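Side-chain contacts in oxidoreductase (PDB 3E18), which binds NAD and is probably a dehydrogenase of the GFO/IDH/MocA family, although its substrate is not known: residues Asp130-Ile133 against Ile134-Met137; Ile216-Glu219 against Asn220-Ala224. All coordinates share one frame; numbering follows the deposited sequence.

Contact 1: residues Asp130-Ile133 against Ile134-Met137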
loop_
_atom_site.group_PDB
_atom_site.type_symbol
_atom_site.label_atom_id
_atom_site.label_comp_id
_atom_site.label_asym_id
_atom_site.label_seq_id
_atom_site.Cartn_x
_atom_site.Cartn_y
_atom_site.Cartn_z
ATOM N N ASP A 130 0.157 -11.662 -17.754
ATOM C CA ASP A 130 -0.262 -10.509 -16.944
ATOM C C ASP A 130 0.795 -9.398 -16.926
ATOM O O ASP A 130 0.462 -8.223 -17.061
ATOM C CB ASP A 130 -0.581 -10.938 -15.520
ATOM C CG ASP A 130 0.597 -11.585 -14.825
ATOM O OD1 ASP A 130 1.093 -12.628 -15.306
ATOM O OD2 ASP A 130 1.008 -11.063 -13.781
ATOM N N PHE A 131 2.060 -9.780 -16.773
ATOM C CA PHE A 131 3.149 -8.805 -16.762
ATOM C C PHE A 131 3.323 -8.151 -18.133
ATOM O O PHE A 131 3.601 -6.955 -18.230
ATOM C CB PHE A 131 4.467 -9.461 -16.286
ATOM C CG PHE A 131 5.681 -8.618 -16.566
ATOM C CD1 PHE A 131 5.850 -7.398 -15.912
ATOM C CD2 PHE A 131 6.627 -9.025 -17.495
ATOM C CE1 PHE A 131 6.958 -6.568 -16.189
ATOM C CE2 PHE A 131 7.757 -8.197 -17.778
ATOM C CZ PHE A 131 7.908 -6.978 -17.117
ATOM N N LEU A 132 3.172 -8.940 -19.198
ATOM C CA LEU A 132 3.321 -8.415 -20.552
ATOM C C LEU A 132 2.187 -7.456 -20.957
ATOM O O LEU A 132 2.415 -6.521 -21.741
ATOM C CB LEU A 132 3.517 -9.547 -21.570
ATOM C CG LEU A 132 4.854 -10.311 -21.439
ATOM C CD1 LEU A 132 4.934 -11.461 -22.437
ATOM C CD2 LEU A 132 6.073 -9.394 -21.582
ATOM N N ILE A 133 0.999 -7.659 -20.384
ATOM C CA ILE A 133 -0.092 -6.651 -20.456
ATOM C C ILE A 133 0.345 -5.312 -19.842
ATOM O O ILE A 133 0.176 -4.268 -20.466
ATOM C CB ILE A 133 -1.398 -7.165 -19.817
ATOM C CG1 ILE A 133 -1.970 -8.315 -20.648
ATOM C CG2 ILE A 133 -2.450 -6.054 -19.699
ATOM C CD1 ILE A 133 -3.074 -9.081 -19.958
ATOM N N ILE A 134 0.943 -5.349 -18.647
ATOM C CA ILE A 134 1.462 -4.129 -18.005
ATOM C C ILE A 134 2.578 -3.476 -18.837
ATOM O O ILE A 134 2.657 -2.237 -18.959
ATOM C CB ILE A 134 1.964 -4.420 -16.542
ATOM C CG1 ILE A 134 0.850 -5.087 -15.706
ATOM C CG2 ILE A 134 2.426 -3.158 -15.849
ATOM C CD1 ILE A 134 -0.397 -4.213 -15.499
ATOM N N LYS A 135 3.442 -4.316 -19.402
ATOM C CA LYS A 135 4.519 -3.858 -20.274
ATOM C C LYS A 135 3.944 -3.189 -21.516
ATOM O O LYS A 135 4.419 -2.146 -21.936
ATOM C CB LYS A 135 5.424 -5.033 -20.662
ATOM C CG LYS A 135 6.666 -4.639 -21.437
ATOM C CD LYS A 135 7.639 -5.807 -21.465
ATOM C CE LYS A 135 9.047 -5.347 -21.806
ATOM N NZ LYS A 135 9.179 -5.118 -23.267
ATOM N N GLU A 136 2.905 -3.786 -22.091
ATOM C CA GLU A 136 2.195 -3.132 -23.212
ATOM C C GLU A 136 1.640 -1.754 -22.814
ATOM O O GLU A 136 1.894 -0.750 -23.506
ATOM C CB GLU A 136 1.084 -4.040 -23.762
ATOM C CG GLU A 136 0.262 -3.438 -24.931
ATOM C CD GLU A 136 1.006 -3.375 -26.271
ATOM O OE1 GLU A 136 2.155 -3.862 -26.364
ATOM O OE2 GLU A 136 0.422 -2.845 -27.247
ATOM N N MET A 137 0.934 -1.701 -21.679
ATOM C CA MET A 137 0.380 -0.438 -21.169
ATOM C C MET A 137 1.472 0.597 -20.927
ATOM O O MET A 137 1.313 1.758 -21.287
ATOM C CB MET A 137 -0.444 -0.657 -19.892
ATOM C CG MET A 137 -1.658 -1.542 -20.082
ATOM S SD MET A 137 -2.473 -1.991 -18.547
ATOM C CE MET A 137 -2.981 -0.386 -17.948
#
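Ile-134 stands one helical turn after Asp-130, and its backbone N reaches Asp-130 O in a weak hydrogen bond of 3.3 Å. The two segments are consecutive turns of the alpha-helix 129-140, which lies against the large mixed sheet that follows the Rossmann domain in this family. CG1 of Ile-134 sits beside its own backbone N (chi1 -55°), a setting that turns it back along the helix and brings it to 3.4 Å from Asp-130 O. The Ile-134 side chain packs on Met-146, Leu-149 and Trp-239 of the sheet. Trp-239 also donates to Asp-130 OD2, which in addition forms a salt bridge with Arg-238. Lys-135 N closes the next turn on Phe-131 O at 2.9 Å. The lysine chain then runs alongside Leu-132, pointing the same way, with Lys-135 CD 3.9 Å from Leu-132 CD2. The same CD comes obliquely to the Phe-131 ring, 4.4 Å from its CE2, so one methylene touches both apolar neighbours. Beyond it NZ turns to a salt bridge with Glu-139, while Phe-131 and the lysine both lean on Phe-187 of helix 173-188. Glu-136 N donates to Leu-132 O at 2.8 Å; its side chain leaves the preceding turn and touches Ala-301. Met-137 returns to the buried side, where it meets Met-146 and Val-241. Its N bonds to Ile-133 O. The side chain starts beside that same oxygen, with CG 3.3 Å from Ile-133 O, and the thioether then brushes the isoleucine branch, SD lying 4.2 Å from Ile-133 CG2.

Contact 2: residues Ile216-Glu219 against Asn220-Ala224; sequences ITFE and NGITA
Asn-220 OD1 folds back within the turn to take the backbone N of Ile-222 at 3.2 Å, an Asx turn, and rests at the same time 3.4 Å from Phe-218 CB. The donor stands above the amide carbonyl plane, 44° out of it. CG set between backbone N and carbonyl carbon (chi1 71°) brings OD1 round to that N-H. The bend is a type I beta turn from Phe-218 to Gly-221, closed by Gly-221 N on Phe-218 O at 3.1 Å; Gly-221 has phi 97°, where a CB would collide with the preceding carbonyl oxygen. The turn joins strands 211-218 and 223-229 into an antiparallel beta hairpin of the large mixed sheet. Phe-218 N donates to Ile-222 O, and this acceptor also lies at the edge of the phenyl ring, 3.3 Å from Phe-218 CD2. CD2 meets Ile-222 CG2 as well, at 3.8 Å, the two side chains crossing at a slant, and Leu-185 and Leu-186 of helix 173-188 pack on the phenylalanine. Thr-217 and Thr-223, a non-hydrogen-bonded pair, lie side by side with their CG2 methyls 4.0 Å apart; Thr-223 OG1 is hydrogen-bonded to His-148 ND1, and Thr-217 packs on Asn-199 of the second subunit. Farther from the turn, Ile-216 and Ala-224 exchange two backbone bonds, the straighter running from Ile-216 N to Ala-224 O at 2.8 Å.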
loop_
_atom_site.group_PDB
_atom_site.type_symbol
_atom_site.label_atom_id
_atom_site.label_comp_id
_atom_site.label_asym_id
_atom_site.label_seq_id
_atom_site.Cartn_x
_atom_site.Cartn_y
_atom_site.Cartn_z
ATOM N N ILE A 216 9.264 1.152 -3.230
ATOM C CA ILE A 216 10.461 1.484 -3.974
ATOM C C ILE A 216 10.259 2.803 -4.698
ATOM O O ILE A 216 9.207 3.033 -5.284
ATOM C CB ILE A 216 10.794 0.350 -4.985
ATOM C CG1 ILE A 216 11.113 -0.946 -4.228
ATOM C CG2 ILE A 216 11.967 0.708 -5.888
ATOM C CD1 ILE A 216 10.896 -2.182 -5.060
ATOM N N THR A 217 11.260 3.674 -4.657
ATOM C CA THR A 217 11.220 4.888 -5.452
ATOM C C THR A 217 12.418 4.883 -6.413
ATOM O O THR A 217 13.529 4.510 -6.017
ATOM C CB THR A 217 11.270 6.154 -4.559
ATOM O OG1 THR A 217 10.306 6.037 -3.508
ATOM C CG2 THR A 217 10.953 7.393 -5.364
ATOM N N PHE A 218 12.186 5.288 -7.666
ATOM C CA PHE A 218 13.229 5.336 -8.698
ATOM C C PHE A 218 13.717 6.756 -8.845
ATOM O O PHE A 218 13.038 7.660 -8.416
ATOM C CB PHE A 218 12.686 4.830 -10.031
ATOM C CG PHE A 218 12.381 3.356 -10.013
ATOM C CD1 PHE A 218 13.376 2.439 -10.330
ATOM C CD2 PHE A 218 11.138 2.898 -9.635
ATOM C CE1 PHE A 218 13.144 1.079 -10.291
ATOM C CE2 PHE A 218 10.878 1.529 -9.592
ATOM C CZ PHE A 218 11.892 0.613 -9.923
ATOM N N GLU A 219 14.876 6.938 -9.476
ATOM C CA GLU A 219 15.451 8.281 -9.686
ATOM C C GLU A 219 14.561 9.182 -10.548
ATOM O O GLU A 219 14.595 10.410 -10.412
ATOM C CB GLU A 219 16.860 8.175 -10.298
ATOM C CG GLU A 219 17.894 7.408 -9.465
ATOM C CD GLU A 219 18.499 8.210 -8.306
ATOM O OE1 GLU A 219 18.260 9.437 -8.198
ATOM O OE2 GLU A 219 19.235 7.603 -7.496
ATOM N N ASN A 220 13.769 8.575 -11.435
ATOM C CA ASN A 220 12.826 9.319 -12.275
ATOM C C ASN A 220 11.446 9.602 -11.643
ATOM O O ASN A 220 10.542 10.096 -12.315
ATOM C CB ASN A 220 12.667 8.648 -13.646
ATOM C CG ASN A 220 11.896 7.335 -13.584
ATOM O OD1 ASN A 220 11.556 6.832 -12.512
ATOM N ND2 ASN A 220 11.621 6.775 -14.749
ATOM N N GLY A 221 11.283 9.269 -10.368
ATOM C CA GLY A 221 10.075 9.646 -9.642
ATOM C C GLY A 221 9.039 8.536 -9.595
ATOM O O GLY A 221 8.051 8.656 -8.880
ATOM N N ILE A 222 9.254 7.476 -10.364
ATOM C CA ILE A 222 8.323 6.327 -10.376
ATOM C C ILE A 222 8.344 5.627 -9.032
ATOM O O ILE A 222 9.404 5.472 -8.415
ATOM C CB ILE A 222 8.631 5.363 -11.532
ATOM C CG1 ILE A 222 8.259 6.024 -12.860
ATOM C CG2 ILE A 222 7.889 3.986 -11.377
ATOM C CD1 ILE A 222 8.582 5.186 -14.079
ATOM N N THR A 223 7.170 5.203 -8.560
ATOM C CA THR A 223 7.103 4.533 -7.287
ATOM C C THR A 223 6.454 3.159 -7.493
ATOM O O THR A 223 5.753 2.923 -8.479
ATOM C CB THR A 223 6.373 5.371 -6.177
ATOM O OG1 THR A 223 5.021 5.631 -6.571
ATOM C CG2 THR A 223 7.093 6.709 -5.899
ATOM N N ALA A 224 6.749 2.239 -6.604
ATOM C CA ALA A 224 6.173 0.897 -6.720
ATOM C C ALA A 224 6.015 0.316 -5.370
ATOM O O ALA A 224 6.799 0.593 -4.482
ATOM C CB ALA A 224 7.058 -0.012 -7.583
#

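From the N terminus, the chain first builds the NAD-binding Rossmann domain and then enters helix 129-140, where contact 1 joins successive helical turns and closes no larger loop. Strand 146-154 and helix 173-188 follow before contact 2 closes the tight hairpin between strands 211-218 and 223-229. The two contacts are in series, neither nested nor crossed, with centres 18 Å apart and nearest atoms about 10 Å apart. Strand 146-154 and helix 173-188 link them: the strand sets Met-146 and Leu-149 against Ile-134, and Met-146 also against Met-137, and runs next to strand 223-229 in the mixed sheet, while the helix packs on side chains from both contacts.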